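Local structure of aldehyde dehydrogenase (Burkholderia vietnamiensis, 5KF0) at residues D279-G284 with N442-F447; Q297-H302 with P391-E396; A264-D269 with G418-S423. The protein probably oxidises aldehydes to the corresponding carboxylic acids with a nicotinamide dinucleotide cofactor, and is seen here with NADPH bound. All blocks are in the same frame, centred on the assembly; numbering follows the deposited sequence.

Contact 1 of 3, residues D279-G284 with N442-F447; sequences DRLAFG and NDVPSF
Arg280 reaches from helix 274-286 to the carboxylate of Asp443 and takes it side-on, with NE and NH2 each bonding a different oxygen. NE to Asp443 OD2 is the shorter and straighter arm, 2.7 Å with an N-H...acceptor angle of 165°; NH2 meets the syn lone pair of Asp443 OD1 at 2.9 Å. The fit is not flat: the guanidinium and carboxylate planes stand 38° apart, and NE approaches OD2 on the syn side but well out of the carboxylate plane. Bends at chi2 and chi3 bring CD and then NE round to the carboxylate, and CB, CG and CD pass close to OD2 as well. On the loop side, Asp443 CB points across the contact, but CG anti to the backbone N (chi1 -161°) carries the carboxylate toward the arginine. Its OD1 has a second partner, a hydrogen bond from Tyr143 OH of the second subunit, so this salt bridge lies at a subunit interface.

Beside the ion pair, Val444 turns its CB toward the helix. Its CG1 rests on the backbone at Arg280 O, 3.2 Å away, and touches Leu281 CD2 at 4.2 Å, the two side chains crossing at a slant. One turn further along, Gly284 brings its CA to 3.3 Å from Ser446 OG. That hydroxyl is hydrogen-bonded to Ile294 O, so against the helix it makes only a packing contact. A type I beta turn from Val444 to Phe447 carries the serine round to Gly284.

The loop packs beside helix 274-286 on the same sheet: Val444 and Arg280 both pack on Phe420 of strand 416-420, Leu281 and Pro445 each touch Ala264 of strand 263-266, and Leu281 also reaches Leu309 of helix 306-319.

Contact 2 of 3, residues Q297-H302 with P391-E396; sequences QRILVH and PVAILE
Ala393 opens the pairing with strand 298-302: its CA lies 3.4 Å from Gln297 O in a CA-H...O contact, and its CB touches Ile299 CD1. Ile394 N donates to the same carbonyl, and Ile394 O accepts from Ile299 N at 2.8 Å. In the conformer given, the Ile394 side chain lies beside Arg298, both pointing the same way. Beyond that apolar stem the guanidinium turns off to the carbonyls of Arg407, Val408 and Asn261 and to Tyr384 OH.

Leu395 faces the other side of the sheet. Its chi2 of 67° places CD1 where it touches both Val301 CG2, at 3.6 Å, and Ile299 CG2, at 3.9 Å.

Glu396 bonds through N to Ile299 O and through O to Val301 N. Its CG sits between backbone N and carbonyl carbon (chi1 51°), and the extended chain runs beside Leu300, with OE2 3.5 Å from Leu300 CG. OE2 is hydrogen-bonded to Tyr384 OH, which thus links Glu396 to Arg298, and OE1 forms a salt bridge with Arg407, so the carboxylate is held although it lies against leucine.

Successive bonds from one strand to alternate residues of the other, with the axes only 21° apart, make a parallel pair. Helices 274-286 and 306-319 pack on the Ile299 and Leu395 face, giving the layered alpha/beta architecture of the aldehyde dehydrogenase catalytic domain.

Contact 3 of 3, residues A264-D269 with G418-S423; sequences AIVDAD and GVFTDS
Asp267 and Thr421 meet where strands 263-266 and 416-420 run out: Thr421 OG1 donates to Asp267 OD1 at 2.7 Å, on the anti lone pair, away from the other oxygen. The second oxygen, Asp267 OD2, holds Ala268 N at 2.7 Å, with the nitrogen above the carboxylate plane. The threonine places OG1 anti to its backbone N (chi1 -174°), where the same oxygen also accepts from Ser423 N and closes an ST turn. Two residues on from Asp267, Asp269 takes Asp422 N on OD2 at 2.8 Å, from the syn side but 28° out of the carboxylate plane.

Behind these polar ends is a regular parallel pairing. Ile265 N bonds Gly418 O, Phe420 N bonds Ile265 O, and Asp267 N reaches Phe420 O at 3.0 Å. On one face Ile265 CB approaches Val419 CG1 at 4.2 Å, packed against helix 401-409, where Ile265 touches Ala404, Leu405 and Val408. On the other, the Phe420 ring has Ala264 CB at its edge, while Val266 CG2 comes obliquely to within 4.3 Å of Phe420 CD2. Val277 of helix 274-286 touches both Val266 and Phe420.

Further out, Asp267 OD1 is also hydrogen-bonded to His426 ND1. Ser423 caps the following helix through His426 N, and its hydroxyl also bonds Asp422 of the third subunit, whose Ser423 in turn meets Asp422 of this chain.

Asp267 OD1 therefore has two partners, and Thr421 OG1 both donates and accepts. Such a network would help stabilise the buried carboxylate of Asp267, and it probably helps to hold the turn beside which Asp422 and Ser423 meet the third subunit.

How the contacts relate
Contacts 2 and 3 are parallel strand pairings in one sheet, joined directly because strands 298-302 and 263-266 are neighbours: Leu300 N bonds Ala264 O, and Leu300 O takes Val266 N. Contact 1 instead sets a helix against a loop on one face of that sheet. Leu281 links it to Ile299 of contact 2, while the loop meets contact 3 at Phe420 and through the bond of Asn442 N to Val419 O. All three are largely buried. Contact 2 relies on backbone bonds and aliphatic packing and touches no other subunit; contact 1 adds a salt bridge beside the second subunit; contact 3 ends in side-chain bonds of Asp267 and the exposed Asp269, and Asp422 and Ser423 beside them meet the third subunit.

Contact 1 of 3, residues D279-G284 with N442-F447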
loop_
_atom_site.group_PDB
_atom_site.type_symbol
_atom_site.label_atom_id
_atom_site.label_comp_id
_atom_site.label_asym_id
_atom_site.label_seq_id
_atom_site.Cartn_x
_atom_site.Cartn_y
_atom_site.Cartn_z
ATOM N N ASP A 279 -14.723 28.392 -21.533
ATOM C CA ASP A 279 -15.895 27.604 -21.158
ATOM C C ASP A 279 -15.762 27.058 -19.741
ATOM O O ASP A 279 -16.720 27.104 -18.960
ATOM C CB ASP A 279 -16.113 26.472 -22.161
ATOM C CG ASP A 279 -17.388 25.693 -21.886
ATOM O OD1 ASP A 279 -18.484 26.266 -22.056
ATOM O OD2 ASP A 279 -17.290 24.513 -21.500
ATOM N N ARG A 280 -14.566 26.580 -19.373
ATOM C CA ARG A 280 -14.380 26.023 -18.035
ATOM C C ARG A 280 -14.331 27.118 -16.971
ATOM O O ARG A 280 -14.808 26.916 -15.847
ATOM C CB ARG A 280 -13.111 25.167 -17.997
ATOM C CG ARG A 280 -13.176 23.946 -18.934
ATOM C CD ARG A 280 -14.409 23.124 -18.615
ATOM N NE ARG A 280 -14.251 22.406 -17.353
ATOM C CZ ARG A 280 -15.241 21.828 -16.681
ATOM N NH1 ARG A 280 -16.493 21.903 -17.133
ATOM N NH2 ARG A 280 -14.976 21.179 -15.551
ATOM N N LEU A 281 -13.763 28.284 -17.304
ATOM C CA LEU A 281 -13.794 29.408 -16.366
ATOM C C LEU A 281 -15.228 29.836 -16.072
ATOM O O LEU A 281 -15.593 30.069 -14.913
ATOM C CB LEU A 281 -12.994 30.589 -16.924
ATOM C CG LEU A 281 -11.477 30.415 -17.027
ATOM C CD1 LEU A 281 -10.866 31.546 -17.852
ATOM C CD2 LEU A 281 -10.862 30.382 -15.619
ATOM N N ALA A 282 -16.057 29.938 -17.110
ATOM C CA ALA A 282 -17.451 30.318 -16.911
ATOM C C ALA A 282 -18.195 29.264 -16.103
ATOM O O ALA A 282 -18.976 29.597 -15.203
ATOM C CB ALA A 282 -18.124 30.550 -18.268
ATOM N N PHE A 283 -17.951 27.984 -16.391
ATOM C CA PHE A 283 -18.533 26.926 -15.579
ATOM C C PHE A 283 -18.118 27.071 -14.120
ATOM O O PHE A 283 -18.960 27.074 -13.218
ATOM C CB PHE A 283 -18.112 25.554 -16.105
ATOM C CG PHE A 283 -18.493 24.432 -15.193
ATOM C CD1 PHE A 283 -17.555 23.843 -14.360
ATOM C CD2 PHE A 283 -19.802 23.985 -15.149
ATOM C CE1 PHE A 283 -17.917 22.823 -13.504
ATOM C CE2 PHE A 283 -20.163 22.959 -14.299
ATOM C CZ PHE A 283 -19.218 22.385 -13.474
ATOM N N GLY A 284 -16.814 27.218 -13.871
ATOM C CA GLY A 284 -16.338 27.241 -12.498
ATOM C C GLY A 284 -16.801 28.464 -11.730
ATOM O O GLY A 284 -17.107 28.380 -10.537
ATOM N N ASN A 442 -5.010 21.883 -16.135
ATOM C CA ASN A 442 -5.791 21.892 -17.372
ATOM C C ASN A 442 -7.301 21.799 -17.112
ATOM O O ASN A 442 -8.064 21.383 -17.990
ATOM C CB ASN A 442 -5.330 20.779 -18.336
ATOM C CG ASN A 442 -5.643 21.099 -19.779
ATOM O OD1 ASN A 442 -5.687 22.270 -20.167
ATOM N ND2 ASN A 442 -5.862 20.062 -20.587
ATOM N N ASP A 443 -7.739 22.188 -15.914
ATOM C CA ASP A 443 -9.150 22.449 -15.633
ATOM C C ASP A 443 -9.214 23.421 -14.457
ATOM O O ASP A 443 -8.195 23.743 -13.836
ATOM C CB ASP A 443 -9.929 21.158 -15.343
ATOM C CG ASP A 443 -11.441 21.321 -15.510
ATOM O OD1 ASP A 443 -12.175 20.367 -15.197
ATOM O OD2 ASP A 443 -11.911 22.407 -15.926
ATOM N N VAL A 444 -10.424 23.891 -14.161
ATOM C CA VAL A 444 -10.636 24.856 -13.082
ATOM C C VAL A 444 -10.492 24.183 -11.720
ATOM O O VAL A 444 -10.592 22.944 -11.613
ATOM C CB VAL A 444 -12.014 25.532 -13.195
ATOM C CG1 VAL A 444 -11.992 26.599 -14.302
ATOM C CG2 VAL A 444 -13.106 24.492 -13.442
ATOM N N PRO A 445 -10.265 24.958 -10.652
ATOM C CA PRO A 445 -10.278 24.378 -9.300
ATOM C C PRO A 445 -11.610 23.762 -8.931
ATOM O O PRO A 445 -11.677 23.019 -7.945
ATOM C CB PRO A 445 -9.962 25.582 -8.395
ATOM C CG PRO A 445 -10.411 26.785 -9.214
ATOM C CD PRO A 445 -9.987 26.409 -10.613
ATOM N N SER A 446 -12.668 24.055 -9.683
ATOM C CA SER A 446 -14.016 23.607 -9.359
ATOM C C SER A 446 -14.240 22.119 -9.618
ATOM O O SER A 446 -15.346 21.638 -9.339
ATOM C CB SER A 446 -15.014 24.450 -10.156
ATOM O OG SER A 446 -14.650 25.817 -10.061
ATOM N N PHE A 447 -13.238 21.378 -10.102
ATOM C CA PHE A 447 -13.404 19.958 -10.396
ATOM C C PHE A 447 -13.205 19.104 -9.145
ATOM O O PHE A 447 -12.240 19.297 -8.395
ATOM C CB PHE A 447 -12.414 19.505 -11.476
ATOM C CG PHE A 447 -12.438 18.024 -11.719
ATOM C CD1 PHE A 447 -13.403 17.473 -12.552
ATOM C CD2 PHE A 447 -11.538 17.178 -11.090
ATOM C CE1 PHE A 447 -13.454 16.095 -12.758
ATOM C CE2 PHE A 447 -11.595 15.806 -11.295
ATOM C CZ PHE A 447 -12.548 15.275 -12.134
#

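Contact 2 of 3, residues Q297-H302 with P391-E396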
loop_
_atom_site.group_PDB
_atom_site.type_symbol
_atom_site.label_atom_id
_atom_site.label_comp_id
_atom_site.label_asym_id
_atom_site.label_seq_id
_atom_site.Cartn_x
_atom_site.Cartn_y
_atom_site.Cartn_z
ATOM N N GLN A 297 -13.311 32.197 -8.175
ATOM C CA GLN A 297 -13.499 33.582 -7.775
ATOM C C GLN A 297 -12.463 34.519 -8.369
ATOM O O GLN A 297 -12.774 35.681 -8.628
ATOM C CB GLN A 297 -13.471 33.698 -6.244
ATOM C CG GLN A 297 -13.864 35.080 -5.685
ATOM C CD GLN A 297 -13.996 35.047 -4.165
ATOM O OE1 GLN A 297 -14.455 34.056 -3.594
ATOM N NE2 GLN A 297 -13.613 36.134 -3.510
ATOM N N ARG A 298 -11.244 34.034 -8.614
ATOM C CA ARG A 298 -10.146 34.858 -9.099
ATOM C C ARG A 298 -9.556 34.189 -10.327
ATOM O O ARG A 298 -9.319 32.979 -10.324
ATOM C CB ARG A 298 -9.066 35.033 -8.021
ATOM C CG ARG A 298 -9.581 35.671 -6.734
ATOM C CD ARG A 298 -8.462 35.811 -5.697
ATOM N NE ARG A 298 -8.097 34.518 -5.112
ATOM C CZ ARG A 298 -6.869 34.174 -4.744
ATOM N NH1 ARG A 298 -5.846 35.017 -4.922
ATOM N NH2 ARG A 298 -6.661 32.965 -4.221
ATOM N N ILE A 299 -9.326 34.974 -11.375
ATOM C CA ILE A 299 -8.828 34.458 -12.643
ATOM C C ILE A 299 -7.576 35.247 -13.003
ATOM O O ILE A 299 -7.654 36.452 -13.265
ATOM C CB ILE A 299 -9.882 34.571 -13.755
ATOM C CG1 ILE A 299 -11.155 33.793 -13.376
ATOM C CG2 ILE A 299 -9.308 34.073 -15.075
ATOM C CD1 ILE A 299 -12.327 34.092 -14.314
ATOM N N LEU A 300 -6.426 34.575 -13.027
ATOM C CA LEU A 300 -5.139 35.209 -13.312
ATOM C C LEU A 300 -4.685 34.772 -14.698
ATOM O O LEU A 300 -4.489 33.576 -14.936
ATOM C CB LEU A 300 -4.102 34.825 -12.251
ATOM C CG LEU A 300 -4.419 35.265 -10.820
ATOM C CD1 LEU A 300 -5.213 34.180 -10.053
ATOM C CD2 LEU A 300 -3.153 35.620 -10.076
ATOM N N VAL A 301 -4.522 35.735 -15.607
ATOM C CA VAL A 301 -4.307 35.440 -17.021
ATOM C C VAL A 301 -3.002 36.067 -17.496
ATOM O O VAL A 301 -2.742 37.253 -17.241
ATOM C CB VAL A 301 -5.486 35.941 -17.867
ATOM C CG1 VAL A 301 -5.266 35.629 -19.313
ATOM C CG2 VAL A 301 -6.795 35.324 -17.352
ATOM N N HIS A 302 -2.195 35.282 -18.215
ATOM C CA HIS A 302 -0.933 35.810 -18.723
ATOM C C HIS A 302 -1.186 37.002 -19.636
ATOM O O HIS A 302 -2.098 36.993 -20.466
ATOM C CB HIS A 302 -0.144 34.743 -19.483
ATOM C CG HIS A 302 1.266 35.160 -19.777
ATOM N ND1 HIS A 302 1.643 35.752 -20.963
ATOM C CD2 HIS A 302 2.384 35.096 -19.016
ATOM C CE1 HIS A 302 2.935 36.025 -20.925
ATOM N NE2 HIS A 302 3.409 35.633 -19.755
ATOM N N PRO A 391 -22.284 34.720 -7.896
ATOM C CA PRO A 391 -21.908 34.655 -9.318
ATOM C C PRO A 391 -21.049 35.838 -9.757
ATOM O O PRO A 391 -21.373 36.552 -10.705
ATOM C CB PRO A 391 -23.278 34.631 -10.011
ATOM C CG PRO A 391 -24.154 35.439 -9.109
ATOM C CD PRO A 391 -23.692 35.114 -7.703
ATOM N N VAL A 392 -19.924 36.025 -9.067
ATOM C CA VAL A 392 -18.979 37.095 -9.354
ATOM C C VAL A 392 -17.589 36.492 -9.462
ATOM O O VAL A 392 -17.206 35.652 -8.640
ATOM C CB VAL A 392 -18.993 38.176 -8.254
ATOM C CG1 VAL A 392 -17.940 39.253 -8.543
ATOM C CG2 VAL A 392 -20.379 38.777 -8.117
ATOM N N ALA A 393 -16.829 36.931 -10.459
ATOM C CA ALA A 393 -15.430 36.566 -10.579
ATOM C C ALA A 393 -14.627 37.806 -10.928
ATOM O O ALA A 393 -15.143 38.766 -11.511
ATOM C CB ALA A 393 -15.211 35.472 -11.639
ATOM N N ILE A 394 -13.348 37.757 -10.566
ATOM C CA ILE A 394 -12.438 38.869 -10.795
ATOM C C ILE A 394 -11.343 38.407 -11.744
ATOM O O ILE A 394 -10.822 37.288 -11.643
ATOM C CB ILE A 394 -11.855 39.441 -9.482
ATOM C CG1 ILE A 394 -10.839 38.492 -8.842
ATOM C CG2 ILE A 394 -12.976 39.778 -8.506
ATOM C CD1 ILE A 394 -9.397 38.847 -9.149
ATOM N N LEU A 395 -11.014 39.281 -12.691
ATOM C CA LEU A 395 -10.037 39.001 -13.734
ATOM C C LEU A 395 -8.814 39.876 -13.490
ATOM O O LEU A 395 -8.947 41.088 -13.291
ATOM C CB LEU A 395 -10.635 39.282 -15.117
ATOM C CG LEU A 395 -9.706 39.137 -16.319
ATOM C CD1 LEU A 395 -9.315 37.691 -16.488
ATOM C CD2 LEU A 395 -10.381 39.669 -17.581
ATOM N N GLU A 396 -7.632 39.264 -13.469
ATOM C CA GLU A 396 -6.405 40.024 -13.265
ATOM C C GLU A 396 -5.300 39.440 -14.143
ATOM O O GLU A 396 -5.430 38.344 -14.702
ATOM C CB GLU A 396 -6.008 40.065 -11.774
ATOM C CG GLU A 396 -5.955 38.702 -11.068
ATOM C CD GLU A 396 -5.619 38.799 -9.572
ATOM O OE1 GLU A 396 -5.159 39.873 -9.113
ATOM O OE2 GLU A 396 -5.821 37.796 -8.849
#

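Contact 3 of 3, residues A264-D269 with G418-S423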
loop_
_atom_site.group_PDB
_atom_site.type_symbol
_atom_site.label_atom_id
_atom_site.label_comp_id
_atom_site.label_asym_id
_atom_site.label_seq_id
_atom_site.Cartn_x
_atom_site.Cartn_y
_atom_site.Cartn_z
ATOM N N ALA A 264 -7.946 30.440 -10.610
ATOM C CA ALA A 264 -7.495 29.719 -11.796
ATOM C C ALA A 264 -6.444 30.554 -12.512
ATOM O O ALA A 264 -6.645 31.758 -12.717
ATOM C CB ALA A 264 -8.657 29.434 -12.750
ATOM N N ILE A 265 -5.330 29.923 -12.888
ATOM C CA ILE A 265 -4.262 30.565 -13.654
ATOM C C ILE A 265 -4.363 30.116 -15.103
ATOM O O ILE A 265 -4.500 28.915 -15.373
ATOM C CB ILE A 265 -2.878 30.199 -13.090
ATOM C CG1 ILE A 265 -2.695 30.796 -11.696
ATOM C CG2 ILE A 265 -1.769 30.677 -14.043
ATOM C CD1 ILE A 265 -1.457 30.266 -10.977
ATOM N N VAL A 266 -4.277 31.070 -16.036
ATOM C CA VAL A 266 -4.218 30.781 -17.470
ATOM C C VAL A 266 -2.815 31.141 -17.950
ATOM O O VAL A 266 -2.446 32.322 -17.993
ATOM C CB VAL A 266 -5.283 31.553 -18.258
ATOM C CG1 VAL A 266 -5.190 31.199 -19.748
ATOM C CG2 VAL A 266 -6.687 31.260 -17.695
ATOM N N ASP A 267 -2.035 30.127 -18.321
ATOM C CA ASP A 267 -0.635 30.300 -18.693
ATOM C C ASP A 267 -0.502 30.832 -20.121
ATOM O O ASP A 267 -1.458 30.870 -20.904
ATOM C CB ASP A 267 0.105 28.959 -18.550
ATOM C CG ASP A 267 1.595 29.111 -18.296
ATOM O OD1 ASP A 267 2.243 28.062 -18.077
ATOM O OD2 ASP A 267 2.130 30.245 -18.313
ATOM N N ALA A 268 0.730 31.223 -20.457
ATOM C CA ALA A 268 1.033 31.867 -21.729
ATOM C C ALA A 268 0.865 30.948 -22.935
ATOM O O ALA A 268 0.802 31.449 -24.066
ATOM C CB ALA A 268 2.466 32.412 -21.681
ATOM N N ASP A 269 0.782 29.629 -22.729
ATOM C CA ASP A 269 0.758 28.654 -23.815
ATOM C C ASP A 269 -0.656 28.228 -24.214
ATOM O O ASP A 269 -0.816 27.242 -24.942
ATOM C CB ASP A 269 1.594 27.418 -23.438
ATOM C CG ASP A 269 1.098 26.716 -22.172
ATOM O OD1 ASP A 269 0.087 27.145 -21.579
ATOM O OD2 ASP A 269 1.740 25.719 -21.762
ATOM N N GLY A 418 -6.524 26.009 -9.833
ATOM C CA GLY A 418 -6.405 25.425 -11.158
ATOM C C GLY A 418 -5.363 26.158 -11.986
ATOM O O GLY A 418 -5.174 27.370 -11.846
ATOM N N VAL A 419 -4.683 25.409 -12.858
ATOM C CA VAL A 419 -3.666 25.977 -13.746
ATOM C C VAL A 419 -3.864 25.396 -15.139
ATOM O O VAL A 419 -3.652 24.196 -15.348
ATOM C CB VAL A 419 -2.227 25.702 -13.279
ATOM C CG1 VAL A 419 -1.250 26.468 -14.183
ATOM C CG2 VAL A 419 -2.029 26.088 -11.811
ATOM N N PHE A 420 -4.239 26.244 -16.093
ATOM C CA PHE A 420 -4.282 25.854 -17.501
ATOM C C PHE A 420 -2.887 26.073 -18.073
ATOM O O PHE A 420 -2.480 27.208 -18.335
ATOM C CB PHE A 420 -5.334 26.658 -18.259
ATOM C CG PHE A 420 -6.750 26.373 -17.827
ATOM C CD1 PHE A 420 -7.484 25.347 -18.418
ATOM C CD2 PHE A 420 -7.355 27.146 -16.841
ATOM C CE1 PHE A 420 -8.798 25.087 -18.031
ATOM C CE2 PHE A 420 -8.671 26.892 -16.447
ATOM C CZ PHE A 420 -9.385 25.861 -17.036
ATOM N N THR A 421 -2.144 24.982 -18.257
ATOM C CA THR A 421 -0.785 25.023 -18.790
ATOM C C THR A 421 -0.501 23.683 -19.454
ATOM O O THR A 421 -1.075 22.658 -19.070
ATOM C CB THR A 421 0.270 25.292 -17.694
ATOM O OG1 THR A 421 1.560 25.461 -18.300
ATOM C CG2 THR A 421 0.348 24.122 -16.686
ATOM N N ASP A 422 0.372 23.699 -20.461
ATOM C CA ASP A 422 0.945 22.472 -20.996
ATOM C C ASP A 422 2.398 22.301 -20.578
ATOM O O ASP A 422 3.046 21.345 -21.013
ATOM C CB ASP A 422 0.829 22.431 -22.526
ATOM C CG ASP A 422 1.121 21.030 -23.107
ATOM O OD1 ASP A 422 0.521 20.057 -22.621
ATOM O OD2 ASP A 422 1.942 20.920 -24.027
ATOM N N SER A 423 2.920 23.187 -19.730
ATOM C CA SER A 423 4.329 23.146 -19.346
ATOM C C SER A 423 4.520 22.231 -18.145
ATOM O O SER A 423 3.977 22.488 -17.066
ATOM C CB SER A 423 4.841 24.553 -19.021
ATOM O OG SER A 423 6.124 24.506 -18.422
#